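Local coordinates for protein chloramphenicol acetyltransferase (PDB 6PXA) that probably transfers an acetyl group from acetyl-CoA to chloramphenicol, as expected of a trimeric hexapeptide-repeat acyltransferase, and is seen here with bound taurocholic acid, at residues B[128-133]-B[146-151]; B[122-127]-B[140-145]; B[74-79]-B[186-191]. All coordinates share one frame; numbering follows the deposited sequence.

Contact 1 (B[128-133]-B[146-151]); sequences VWIGSE and AIIGAR
Glu-133 and Arg-151 form a salt bridge in which one carboxylate oxygen takes two N-H groups. OE2 of Glu-133 lies 2.5 Å from NE of Arg-151 and 2.7 Å from its NH2, in the guanidinium plane. The carboxylate plane is turned 27° from it, and OE2 is met by NH2 on its syn side and by NE on its anti side, both out of the carboxylate plane. Glutamate runs out extended, whereas arginine bends at its second torsion (chi2 -68°) to lay NE alongside it. Such long polar chains suit this place because their ends have further work: OE1 of Glu-133 bonds to His-38 and pairs with Arg-48 of the second subunit, while NH1 of Arg-151 bonds to Glu-133 O of that subunit. A sulfate ion, probably from the crystallisation liquor, also meets NH2.

The backbones run parallel, with Trp-129 N bonding to Ala-146 O, Ile-148 N to Trp-129 O (2.9 Å) and Gly-131 N to Ile-148 O (2.8 Å). Past the strands, Arg-151 N reaches Ser-132 O at 2.9 Å. Gly-131 suits the turn because a beta carbon there would run into Ala-150 N.

Trp-129 and Ile-147 share one face, where in one conformer of Trp-129 the indole CE3 touches CG2 of Ile-147 at 3.6 Å and the broad ring stacks on His-93 of the second subunit. On the other face, CG1 of Ile-130 approaches CG1 of Ile-148 at 4.3 Å, branched apolar chains being apt for the interior.

Strand 129-130 is flanked on its other edge by strand 78-80, and strand 147-148 by strand 162-165. The pair thus forms the middle of one wall of a left-handed parallel beta-helix, with Ile-148 facing Ile-142 of strand 141-142 across the interior.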
ATOM      1  N   VAL B 128     -15.241   4.754  15.183  1.00 39.56           N
ATOM      2  CA  VAL B 128     -13.978   4.171  14.723  1.00 33.01           C
ATOM      3  C   VAL B 128     -13.426   5.013  13.595  1.00 35.04           C
ATOM      4  O   VAL B 128     -14.151   5.371  12.656  1.00 37.54           O
ATOM      5  CB  VAL B 128     -14.161   2.698  14.294  1.00 35.81           C
ATOM      6  CG1 VAL B 128     -12.890   2.162  13.616  1.00 35.04           C
ATOM      7  CG2 VAL B 128     -14.514   1.845  15.487  1.00 38.17           C
ATOM      8  N   TRP B 129     -12.157   5.398  13.730  0.83 38.26           N
ATOM      9  CA  TRP B 129     -11.427   6.186  12.746  0.83 38.01           C
ATOM     10  C   TRP B 129     -10.476   5.249  12.015  0.83 36.50           C
ATOM     11  O   TRP B 129      -9.626   4.614  12.649  0.83 35.54           O
ATOM     12  CB  TRP B 129     -10.662   7.306  13.450  0.83 39.58           C
ATOM     13  CG  TRP B 129      -9.799   8.172  12.584  0.83 39.32           C
ATOM     14  CD1 TRP B 129      -9.940   8.433  11.250  0.83 37.54           C
ATOM     15  CD2 TRP B 129      -8.659   8.913  13.020  0.83 40.28           C
ATOM     16  NE1 TRP B 129      -8.935   9.286  10.822  0.83 37.74           N
ATOM     17  CE2 TRP B 129      -8.147   9.601  11.896  0.83 40.33           C
ATOM     18  CE3 TRP B 129      -8.013   9.055  14.253  0.83 38.23           C
ATOM     19  CZ2 TRP B 129      -7.018  10.408  11.967  0.83 39.98           C
ATOM     20  CZ3 TRP B 129      -6.886   9.863  14.315  0.83 36.64           C
ATOM     21  CH2 TRP B 129      -6.405  10.519  13.181  0.83 38.55           C
ATOM     22  N   ILE B 130     -10.634   5.145  10.699  1.00 36.93           N
ATOM     23  CA  ILE B 130      -9.849   4.223   9.868  1.00 37.31           C
ATOM     24  C   ILE B 130      -9.022   5.058   8.899  1.00 35.73           C
ATOM     25  O   ILE B 130      -9.557   5.656   7.955  1.00 36.36           O
ATOM     26  CB  ILE B 130     -10.730   3.206   9.116  1.00 39.23           C
ATOM     27  CG1 ILE B 130     -11.569   2.378  10.103  1.00 41.66           C
ATOM     28  CG2 ILE B 130      -9.878   2.298   8.207  1.00 35.17           C
ATOM     29  CD1 ILE B 130     -12.454   1.362   9.451  1.00 48.91           C
ATOM     30  N   GLY B 131      -7.715   5.074   9.117  1.00 34.28           N
ATOM     31  CA  GLY B 131      -6.829   5.917   8.348  1.00 34.80           C
ATOM     32  C   GLY B 131      -6.690   5.484   6.900  1.00 35.16           C
ATOM     33  O   GLY B 131      -7.153   4.416   6.460  1.00 35.89           O
ATOM     34  N   SER B 132      -5.978   6.334   6.155  1.00 31.94           N
ATOM     35  CA  SER B 132      -5.924   6.213   4.707  1.00 39.63           C
ATOM     36  C   SER B 132      -5.190   4.940   4.316  1.00 38.27           C
ATOM     37  O   SER B 132      -4.152   4.606   4.892  1.00 36.94           O
ATOM     38  CB  SER B 132      -5.236   7.426   4.087  1.00 38.20           C
ATOM     39  OG  SER B 132      -5.321   7.370   2.662  1.00 37.63           O
ATOM     40  N   GLU B 133      -5.772   4.198   3.379  1.00 35.77           N
ATOM     41  CA  GLU B 133      -5.125   3.039   2.762  1.00 33.72           C
ATOM     42  C   GLU B 133      -4.887   1.907   3.753  1.00 35.69           C
ATOM     43  O   GLU B 133      -4.116   0.964   3.475  1.00 33.00           O
ATOM     44  CB  GLU B 133      -3.807   3.475   2.068  1.00 30.41           C
ATOM     45  CG  GLU B 133      -4.086   4.322   0.837  1.00 33.52           C
ATOM     46  CD  GLU B 133      -2.846   4.654   0.010  1.00 37.85           C
ATOM     47  OE1 GLU B 133      -2.933   5.634  -0.728  1.00 43.26           O
ATOM     48  OE2 GLU B 133      -1.823   3.941   0.082  1.00 37.88           O
ATOM     49  N   ALA B 146     -11.928   2.416  18.353  1.00 36.98           N
ATOM     50  CA  ALA B 146     -10.576   2.126  17.887  1.00 41.67           C
ATOM     51  C   ALA B 146     -10.090   3.141  16.847  1.00 38.13           C
ATOM     52  O   ALA B 146     -10.868   3.846  16.195  1.00 38.82           O
ATOM     53  CB  ALA B 146     -10.493   0.724  17.281  1.00 38.30           C
ATOM     54  N   ILE B 147      -8.768   3.201  16.689  1.00 36.71           N
ATOM     55  CA  ILE B 147      -8.136   3.976  15.628  1.00 37.07           C
ATOM     56  C   ILE B 147      -7.247   3.024  14.858  1.00 35.42           C
ATOM     57  O   ILE B 147      -6.422   2.328  15.459  1.00 36.17           O
ATOM     58  CB  ILE B 147      -7.314   5.164  16.167  1.00 42.34           C
ATOM     59  CG1 ILE B 147      -8.234   6.176  16.851  1.00 42.70           C
ATOM     60  CG2 ILE B 147      -6.570   5.855  15.055  1.00 35.62           C
ATOM     61  CD1 ILE B 147      -7.491   7.174  17.678  1.00 42.03           C
ATOM     62  N   ILE B 148      -7.462   2.947  13.551  1.00 33.96           N
ATOM     63  CA  ILE B 148      -6.648   2.143  12.660  1.00 33.25           C
ATOM     64  C   ILE B 148      -5.716   3.107  11.922  1.00 40.58           C
ATOM     65  O   ILE B 148      -6.171   4.057  11.266  1.00 38.48           O
ATOM     66  CB  ILE B 148      -7.497   1.328  11.671  1.00 33.60           C
ATOM     67  CG1 ILE B 148      -8.503   0.423  12.391  1.00 32.80           C
ATOM     68  CG2 ILE B 148      -6.587   0.485  10.746  1.00 29.40           C
ATOM     69  CD1 ILE B 148      -7.889  -0.439  13.515  1.00 33.09           C
ATOM     70  N   GLY B 149      -4.418   2.879  12.041  1.00 38.83           N
ATOM     71  CA  GLY B 149      -3.461   3.782  11.414  1.00 39.64           C
ATOM     72  C   GLY B 149      -3.506   3.711   9.902  1.00 35.72           C
ATOM     73  O   GLY B 149      -3.920   2.707   9.306  1.00 33.70           O
ATOM     74  N   ALA B 150      -3.057   4.803   9.268  1.00 34.04           N
ATOM     75  CA  ALA B 150      -2.862   4.793   7.828  1.00 36.14           C
ATOM     76  C   ALA B 150      -1.991   3.598   7.461  1.00 38.96           C
ATOM     77  O   ALA B 150      -1.034   3.277   8.174  1.00 38.59           O
ATOM     78  CB  ALA B 150      -2.207   6.104   7.366  1.00 42.37           C
ATOM     79  N   ARG B 151      -2.387   2.879   6.407  1.00 33.34           N
ATOM     80  CA  ARG B 151      -1.639   1.753   5.833  1.00 30.63           C
ATOM     81  C   ARG B 151      -1.607   0.519   6.733  1.00 33.94           C
ATOM     82  O   ARG B 151      -0.950  -0.469   6.386  1.00 34.03           O
ATOM     83  CB  ARG B 151      -0.182   2.147   5.476  1.00 30.50           C
ATOM     84  CG  ARG B 151       0.006   2.922   4.161  1.00 35.32           C
ATOM     85  CD  ARG B 151      -0.289   2.063   2.922  1.00 33.44           C
ATOM     86  NE  ARG B 151      -0.211   2.867   1.702  1.00 33.43           N
ATOM     87  CZ  ARG B 151       0.936   3.267   1.132  1.00 41.58           C
ATOM     88  NH1 ARG B 151       2.110   2.911   1.643  1.00 43.06           N
ATOM     89  NH2 ARG B 151       0.919   3.998   0.022  1.00 36.83           N
TER

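Contact 2 (B[122-127]-B[140-145]); sequences TIVGND and VHIGDG
Asp-144 reaches back to Asn-126 one coil away. Its CB lies 3.5 Å from Asn-126 O, and with CG anti to the carbonyl carbon (chi1 -58°) CG comes to 3.7 Å from Asn-126 N, the carboxylate and amide planes 24° apart. At the tip, OD1 accepts Asn-126 N at 2.6 Å along an almost straight bond (175°) on its anti lone pair. The same oxygen takes Asn-126 ND2 at 2.9 Å, from above the carboxylate plane. A short acid is right here: its single CB-CG step puts OD1 near both nitrogens of Asn-126. Asn-126 OD1 in turn receives Lys-75 N. Gly-125 lacks the beta carbon that would collide with Asp-144 OD1.

The matching residues are 18 positions apart, one full coil of three hexapeptides in a left-handed beta-helix, and the strands stack in parallel register. Ile-123 N bonds to Val-140 O, Ile-142 N to Ile-123 O, and Gly-125 N to Ile-142 O. At the corner, Gly-145 N bonds to Asn-126 O at 2.8 Å, and its positive phi favours glycine.

Inside, Val-124 CG2 faces Ile-142 CD1 at 4.3 Å, and Ile-142 also touches Ile-136 and, at the corner before strand 129-130, Val-128. On the outer face, CG2 of Ile-123 sits 4.0 Å from the centroid of the His-141 ring, a CH-pi contact over the ring face; ND1 of that ring is buried without a partner in the model.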
ATOM      1  N   THR B 122     -17.369  -8.933   8.607  0.86 34.14           N
ATOM      2  CA  THR B 122     -16.462  -7.854   9.001  0.86 32.95           C
ATOM      3  C   THR B 122     -17.292  -6.810   9.738  0.86 35.54           C
ATOM      4  O   THR B 122     -18.259  -6.275   9.184  0.86 34.57           O
ATOM      5  CB  THR B 122     -15.754  -7.247   7.797  0.86 34.79           C
ATOM      6  OG1 THR B 122     -14.933  -8.255   7.197  0.86 33.48           O
ATOM      7  CG2 THR B 122     -14.850  -6.103   8.227  0.86 28.17           C
ATOM      8  N   ILE B 123     -16.955  -6.566  10.998  1.00 35.61           N
ATOM      9  CA  ILE B 123     -17.706  -5.654  11.841  1.00 39.41           C
ATOM     10  C   ILE B 123     -16.780  -4.527  12.248  1.00 37.48           C
ATOM     11  O   ILE B 123     -15.713  -4.777  12.822  1.00 36.29           O
ATOM     12  CB  ILE B 123     -18.266  -6.364  13.077  1.00 41.91           C
ATOM     13  CG1 ILE B 123     -19.089  -7.579  12.651  1.00 45.64           C
ATOM     14  CG2 ILE B 123     -19.127  -5.404  13.868  1.00 45.99           C
ATOM     15  CD1 ILE B 123     -19.596  -8.423  13.805  1.00 49.53           C
ATOM     16  N   VAL B 124     -17.202  -3.297  11.978  1.00 40.25           N
ATOM     17  CA  VAL B 124     -16.579  -2.097  12.529  1.00 38.49           C
ATOM     18  C   VAL B 124     -17.562  -1.467  13.513  1.00 44.69           C
ATOM     19  O   VAL B 124     -18.713  -1.170  13.158  1.00 43.97           O
ATOM     20  CB  VAL B 124     -16.163  -1.115  11.426  1.00 40.22           C
ATOM     21  CG1 VAL B 124     -15.467   0.102  12.049  1.00 33.53           C
ATOM     22  CG2 VAL B 124     -15.222  -1.804  10.436  1.00 36.42           C
ATOM     23  N   GLY B 125     -17.123  -1.301  14.762  1.00 41.76           N
ATOM     24  CA  GLY B 125     -17.974  -0.757  15.802  1.00 41.19           C
ATOM     25  C   GLY B 125     -18.192   0.733  15.617  1.00 42.14           C
ATOM     26  O   GLY B 125     -17.970   1.267  14.529  1.00 44.71           O
ATOM     27  N   ASN B 126     -18.594   1.417  16.681  1.00 39.72           N
ATOM     28  CA  ASN B 126     -18.972   2.822  16.626  1.00 40.29           C
ATOM     29  C   ASN B 126     -17.786   3.698  16.991  1.00 44.76           C
ATOM     30  O   ASN B 126     -16.914   3.298  17.767  1.00 40.53           O
ATOM     31  CB  ASN B 126     -20.129   3.104  17.585  1.00 38.71           C
ATOM     32  CG  ASN B 126     -21.295   2.181  17.347  1.00 41.33           C
ATOM     33  OD1 ASN B 126     -22.078   2.401  16.434  1.00 41.41           O
ATOM     34  ND2 ASN B 126     -21.400   1.124  18.148  1.00 48.60           N
ATOM     35  N   ASP B 127     -17.769   4.904  16.422  1.00 44.85           N
ATOM     36  CA  ASP B 127     -16.747   5.894  16.717  1.00 45.49           C
ATOM     37  C   ASP B 127     -15.353   5.364  16.359  1.00 40.33           C
ATOM     38  O   ASP B 127     -14.401   5.485  17.130  1.00 39.57           O
ATOM     39  CB  ASP B 127     -16.814   6.323  18.184  1.00 42.43           C
ATOM     40  CG  ASP B 127     -15.825   7.456  18.498  1.00 49.99           C
ATOM     41  OD1 ASP B 127     -15.722   8.388  17.673  1.00 50.17           O
ATOM     42  OD2 ASP B 127     -15.133   7.398  19.533  1.00 48.06           O
ATOM     43  N   VAL B 140     -12.622  -9.779  10.533  1.00 38.52           N
ATOM     44  CA  VAL B 140     -12.156  -9.075  11.731  1.00 36.76           C
ATOM     45  C   VAL B 140     -13.282  -8.248  12.361  1.00 36.14           C
ATOM     46  O   VAL B 140     -14.215  -7.778  11.694  1.00 38.39           O
ATOM     47  CB  VAL B 140     -10.941  -8.193  11.404  1.00 39.84           C
ATOM     48  CG1 VAL B 140      -9.785  -9.038  10.881  1.00 39.73           C
ATOM     49  CG2 VAL B 140     -11.349  -7.229  10.403  1.00 47.03           C
ATOM     50  N   HIS B 141     -13.191  -8.070  13.672  1.00 34.62           N
ATOM     51  CA  HIS B 141     -14.098  -7.191  14.411  1.00 39.75           C
ATOM     52  C   HIS B 141     -13.268  -6.057  15.025  1.00 39.73           C
ATOM     53  O   HIS B 141     -12.355  -6.309  15.815  1.00 43.87           O
ATOM     54  CB  HIS B 141     -14.868  -8.000  15.471  1.00 38.38           C
ATOM     55  CG  HIS B 141     -15.922  -7.232  16.213  1.00 49.44           C
ATOM     56  ND1 HIS B 141     -15.964  -5.851  16.264  1.00 54.70           N
ATOM     57  CD2 HIS B 141     -16.956  -7.664  16.980  1.00 48.95           C
ATOM     58  CE1 HIS B 141     -16.988  -5.469  17.011  1.00 54.42           C
ATOM     59  NE2 HIS B 141     -17.600  -6.550  17.460  1.00 53.77           N
ATOM     60  N   ILE B 142     -13.580  -4.818  14.673  1.00 36.30           N
ATOM     61  CA  ILE B 142     -12.879  -3.646  15.213  1.00 40.52           C
ATOM     62  C   ILE B 142     -13.807  -2.984  16.215  1.00 38.17           C
ATOM     63  O   ILE B 142     -14.826  -2.411  15.828  1.00 37.74           O
ATOM     64  CB  ILE B 142     -12.454  -2.658  14.115  1.00 37.94           C
ATOM     65  CG1 ILE B 142     -11.487  -3.324  13.140  1.00 39.86           C
ATOM     66  CG2 ILE B 142     -11.788  -1.405  14.724  1.00 33.66           C
ATOM     67  CD1 ILE B 142     -11.266  -2.523  11.873  1.00 40.78           C
ATOM     68  N   GLY B 143     -13.436  -3.034  17.493  1.00 31.66           N
ATOM     69  CA  GLY B 143     -14.308  -2.561  18.548  1.00 46.61           C
ATOM     70  C   GLY B 143     -14.515  -1.055  18.522  1.00 42.46           C
ATOM     71  O   GLY B 143     -13.792  -0.299  17.886  1.00 41.53           O
ATOM     72  N   ASP B 144     -15.541  -0.624  19.253  1.00 36.81           N
ATOM     73  CA  ASP B 144     -15.872   0.792  19.377  1.00 35.58           C
ATOM     74  C   ASP B 144     -14.671   1.640  19.795  1.00 46.30           C
ATOM     75  O   ASP B 144     -13.894   1.267  20.678  1.00 44.44           O
ATOM     76  CB  ASP B 144     -16.967   0.993  20.434  1.00 43.49           C
ATOM     77  CG  ASP B 144     -18.230   0.238  20.131  1.00 47.05           C
ATOM     78  OD1 ASP B 144     -18.731   0.327  18.994  1.00 46.45           O
ATOM     79  OD2 ASP B 144     -18.736  -0.427  21.053  1.00 44.12           O
ATOM     80  N   GLY B 145     -14.570   2.825  19.210  1.00 39.96           N
ATOM     81  CA  GLY B 145     -13.549   3.778  19.602  1.00 48.89           C
ATOM     82  C   GLY B 145     -12.142   3.487  19.115  1.00 43.22           C
ATOM     83  O   GLY B 145     -11.223   4.246  19.456  1.00 38.20           O
TER

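Contact 3 (B[74-79]-B[186-191]); sequences GKFCSI and IKWWDW
Lys-75 and Asp-190 meet in a salt bridge, NZ lying 3.1 Å from OD1 on the anti lone pair of that oxygen. The two side chains cross at about a right angle. Lysine suits this place for its length: fully extended beyond CG, it carries CD past Trp-189 O at 3.5 Å before its amine reaches the acid, which is exposed at the surface.

The backbone carbonyl of Lys-75 is satisfied by the N of Asp-127. From the preceding coil, the hydroxyl of Ser-31 bonds with both Gly-74 O and Cys-77 N, pinning the corner around Phe-76. On the other side, Asp-190 N bonds to Lys-187 O at 2.8 Å and Trp-191 N to Trp-188 O at 3.2 Å, the short i to i+3 bonds of a 3-10 turn. The carbonyl of Ile-186, at the end of helix 177-186, receives the indole NE1 of Trp-191 at 2.8 Å, from 39° above the carbonyl plane.

Apolar contact comes from the Phe-76 and Trp-188 rings and CB of Trp-189; broad flat rings suit a buried junction of loop and corner. Over one face of the Phe-76 ring, toward the rim, stands CZ3 of Trp-188, 3.4 Å from Phe-76 CE2, the planes inclined at 46°. CB of Trp-189 comes to the edge of that ring, 3.7 Å from its CD2. Phe-76 also meets Tyr-30 nearly parallel and Phe-101 of the second subunit edge-to-face.

Tyr-30 and Phe-101 both belong to residues lining taurocholate pockets, so this aromatic cluster lies beside ligand-binding surface at a subunit boundary. The arrangement is a docking of the C-terminal helical region on a corner of the beta-helix, as in the xenobiotic acetyltransferases of the hexapeptide family.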
ATOM      1  N   GLY B  74     -20.556   0.702  12.132  1.00 43.12           N
ATOM      2  CA  GLY B  74     -21.330   1.354  13.160  1.00 44.93           C
ATOM      3  C   GLY B  74     -21.613   2.799  12.826  1.00 46.12           C
ATOM      4  O   GLY B  74     -21.591   3.223  11.669  1.00 44.81           O
ATOM      5  N   LYS B  75     -21.946   3.548  13.872  1.00 49.47           N
ATOM      6  CA  LYS B  75     -22.241   4.965  13.782  1.00 44.04           C
ATOM      7  C   LYS B  75     -20.985   5.781  14.051  1.00 47.19           C
ATOM      8  O   LYS B  75     -20.084   5.347  14.775  1.00 45.81           O
ATOM      9  CB  LYS B  75     -23.314   5.351  14.795  1.00 42.36           C
ATOM     10  CG  LYS B  75     -24.611   4.569  14.657  1.00 43.76           C
ATOM     11  CD  LYS B  75     -25.491   4.796  15.871  1.00 49.98           C
ATOM     12  CE  LYS B  75     -26.783   4.046  15.781  1.00 59.75           C
ATOM     13  NZ  LYS B  75     -27.655   4.357  16.969  1.00 64.06           N
ATOM     14  N   PHE B  76     -20.942   6.976  13.466  1.00 48.06           N
ATOM     15  CA  PHE B  76     -19.929   7.965  13.808  1.00 47.91           C
ATOM     16  C   PHE B  76     -18.525   7.495  13.445  1.00 43.36           C
ATOM     17  O   PHE B  76     -17.553   7.806  14.147  1.00 39.74           O
ATOM     18  CB  PHE B  76     -20.015   8.315  15.287  1.00 40.69           C
ATOM     19  CG  PHE B  76     -21.262   9.074  15.649  1.00 53.51           C
ATOM     20  CD1 PHE B  76     -21.483  10.334  15.144  1.00 47.94           C
ATOM     21  CD2 PHE B  76     -22.230   8.516  16.471  1.00 58.32           C
ATOM     22  CE1 PHE B  76     -22.641  11.046  15.471  1.00 46.70           C
ATOM     23  CE2 PHE B  76     -23.385   9.231  16.806  1.00 57.99           C
ATOM     24  CZ  PHE B  76     -23.587  10.488  16.298  1.00 51.69           C
ATOM     25  N   CYS B  77     -18.413   6.730  12.365  1.00 41.81           N
ATOM     26  CA  CYS B  77     -17.127   6.234  11.911  1.00 40.80           C
ATOM     27  C   CYS B  77     -16.563   7.158  10.848  1.00 35.68           C
ATOM     28  O   CYS B  77     -17.297   7.739  10.045  1.00 40.75           O
ATOM     29  CB  CYS B  77     -17.232   4.810  11.356  1.00 42.51           C
ATOM     30  SG  CYS B  77     -17.512   3.592  12.629  1.00 43.51           S
ATOM     31  N   SER B  78     -15.250   7.295  10.866  1.00 35.82           N
ATOM     32  CA  SER B  78     -14.518   8.153   9.934  1.00 41.10           C
ATOM     33  C   SER B  78     -13.639   7.240   9.107  1.00 37.29           C
ATOM     34  O   SER B  78     -12.715   6.624   9.645  1.00 43.90           O
ATOM     35  CB  SER B  78     -13.672   9.199  10.665  1.00 42.73           C
ATOM     36  OG  SER B  78     -14.505  10.077  11.411  1.00 49.51           O
ATOM     37  N   ILE B  79     -13.934   7.133   7.815  1.00 40.85           N
ATOM     38  CA  ILE B  79     -13.213   6.227   6.922  1.00 35.98           C
ATOM     39  C   ILE B  79     -12.431   7.060   5.905  1.00 34.90           C
ATOM     40  O   ILE B  79     -13.019   7.708   5.029  1.00 36.13           O
ATOM     41  CB  ILE B  79     -14.158   5.231   6.235  1.00 35.34           C
ATOM     42  CG1 ILE B  79     -14.899   4.401   7.297  1.00 36.12           C
ATOM     43  CG2 ILE B  79     -13.351   4.339   5.295  1.00 37.39           C
ATOM     44  CD1 ILE B  79     -15.736   3.274   6.712  1.00 38.98           C
ATOM     45  N   ILE B 186     -22.183   3.608  28.688  1.00 56.47           N
ATOM     46  CA  ILE B 186     -23.088   4.720  28.400  1.00 56.31           C
ATOM     47  C   ILE B 186     -23.384   4.826  26.907  1.00 60.17           C
ATOM     48  O   ILE B 186     -24.462   5.296  26.524  1.00 54.87           O
ATOM     49  CB  ILE B 186     -22.544   6.051  28.959  1.00 55.38           C
ATOM     50  CG1 ILE B 186     -21.218   6.441  28.312  1.00 53.32           C
ATOM     51  CG2 ILE B 186     -22.380   5.994  30.486  1.00 59.03           C
ATOM     52  CD1 ILE B 186     -20.622   7.711  28.942  1.00 54.80           C
ATOM     53  N   LYS B 187     -22.454   4.404  26.046  1.00 54.56           N
ATOM     54  CA  LYS B 187     -22.701   4.278  24.609  1.00 53.33           C
ATOM     55  C   LYS B 187     -23.368   5.531  24.030  1.00 55.81           C
ATOM     56  O   LYS B 187     -24.497   5.491  23.539  1.00 53.96           O
ATOM     57  CB  LYS B 187     -23.557   3.045  24.302  1.00 61.79           C
ATOM     58  CG  LYS B 187     -23.009   1.731  24.813  1.00 62.43           C
ATOM     59  CD  LYS B 187     -23.818   0.590  24.249  1.00 66.16           C
ATOM     60  CE  LYS B 187     -23.428  -0.756  24.851  1.00 73.96           C
ATOM     61  NZ  LYS B 187     -24.133  -1.051  26.133  1.00 80.10           N
ATOM     62  N   TRP B 188     -22.623   6.646  24.069  1.00 58.72           N
ATOM     63  CA  TRP B 188     -23.179   7.932  23.646  1.00 58.04           C
ATOM     64  C   TRP B 188     -23.620   7.917  22.192  1.00 58.15           C
ATOM     65  O   TRP B 188     -24.463   8.737  21.810  1.00 54.20           O
ATOM     66  CB  TRP B 188     -22.170   9.079  23.850  1.00 50.49           C
ATOM     67  CG  TRP B 188     -20.923   9.004  22.938  1.00 48.76           C
ATOM     68  CD1 TRP B 188     -19.689   8.564  23.298  1.00 51.34           C
ATOM     69  CD2 TRP B 188     -20.816   9.397  21.543  1.00 49.74           C
ATOM     70  NE1 TRP B 188     -18.823   8.639  22.225  1.00 48.67           N
ATOM     71  CE2 TRP B 188     -19.490   9.145  21.139  1.00 48.90           C
ATOM     72  CE3 TRP B 188     -21.710   9.931  20.608  1.00 48.03           C
ATOM     73  CZ2 TRP B 188     -19.040   9.405  19.840  1.00 51.87           C
ATOM     74  CZ3 TRP B 188     -21.279  10.179  19.330  1.00 47.25           C
ATOM     75  CH2 TRP B 188     -19.949   9.916  18.949  1.00 48.18           C
ATOM     76  N   TRP B 189     -23.060   7.018  21.371  1.00 52.58           N
ATOM     77  CA  TRP B 189     -23.496   6.918  19.982  1.00 53.73           C
ATOM     78  C   TRP B 189     -24.942   6.435  19.863  1.00 51.62           C
ATOM     79  O   TRP B 189     -25.562   6.627  18.814  1.00 54.21           O
ATOM     80  CB  TRP B 189     -22.543   6.006  19.185  1.00 51.73           C
ATOM     81  CG  TRP B 189     -22.157   4.773  19.935  1.00 50.56           C
ATOM     82  CD1 TRP B 189     -22.873   3.622  20.033  1.00 53.90           C
ATOM     83  CD2 TRP B 189     -20.975   4.582  20.720  1.00 54.72           C
ATOM     84  NE1 TRP B 189     -22.208   2.719  20.828  1.00 58.22           N
ATOM     85  CE2 TRP B 189     -21.036   3.280  21.258  1.00 55.59           C
ATOM     86  CE3 TRP B 189     -19.859   5.378  21.003  1.00 56.03           C
ATOM     87  CZ2 TRP B 189     -20.028   2.757  22.069  1.00 53.89           C
ATOM     88  CZ3 TRP B 189     -18.856   4.858  21.800  1.00 53.44           C
ATOM     89  CH2 TRP B 189     -18.953   3.568  22.341  1.00 51.33           C
ATOM     90  N   ASP B 190     -25.512   5.866  20.918  1.00 53.05           N
ATOM     91  CA  ASP B 190     -26.888   5.387  20.882  1.00 56.43           C
ATOM     92  C   ASP B 190     -27.879   6.373  21.495  1.00 60.10           C
ATOM     93  O   ASP B 190     -29.083   6.134  21.430  1.00 60.27           O
ATOM     94  CB  ASP B 190     -26.986   4.038  21.592  1.00 56.90           C
ATOM     95  CG  ASP B 190     -26.409   2.903  20.766  1.00 59.78           C
ATOM     96  OD1 ASP B 190     -26.418   3.005  19.519  1.00 56.31           O
ATOM     97  OD2 ASP B 190     -25.969   1.894  21.362  1.00 57.52           O
ATOM     98  N   TRP B 191     -27.401   7.478  22.072  1.00 63.36           N
ATOM     99  CA  TRP B 191     -28.279   8.473  22.679  1.00 63.27           C
ATOM    100  C   TRP B 191     -29.156   9.141  21.622  1.00 59.44           C
ATOM    101  O   TRP B 191     -28.759   9.251  20.456  1.00 57.62           O
ATOM    102  CB  TRP B 191     -27.461   9.556  23.383  1.00 55.93           C
ATOM    103  CG  TRP B 191     -26.646   9.100  24.537  1.00 55.80           C
ATOM    104  CD1 TRP B 191     -26.571   7.839  25.038  1.00 61.26           C
ATOM    105  CD2 TRP B 191     -25.778   9.906  25.340  1.00 59.28           C
ATOM    106  NE1 TRP B 191     -25.705   7.806  26.103  1.00 62.80           N
ATOM    107  CE2 TRP B 191     -25.209   9.065  26.313  1.00 56.62           C
ATOM    108  CE3 TRP B 191     -25.413  11.260  25.319  1.00 55.30           C
ATOM    109  CZ2 TRP B 191     -24.294   9.531  27.265  1.00 56.15           C
ATOM    110  CZ3 TRP B 191     -24.512  11.718  26.261  1.00 55.60           C
ATOM    111  CH2 TRP B 191     -23.969  10.859  27.226  1.00 57.60           C
TER

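Overall arrangement
Contacts 1 and 2 join the same two successive coils of the beta-helix on different walls: strands 122-124 and 129-130 follow each other in the chain, as do 141-142 and 147-148. Both are largely buried and rest on parallel backbone bonds, and they meet inside where Val-128 packs on Ile-142. Their polar ends differ, a charged pair beside other subunits in contact 1, a carboxylate bonded to backbone and amide in contact 2. Contact 3 works through side chains instead, with buried rings and a salt bridge at the surface. Segment 74-79 touches both other contacts, through Ser-78 to strand 129-130 and through its corner to 122-127.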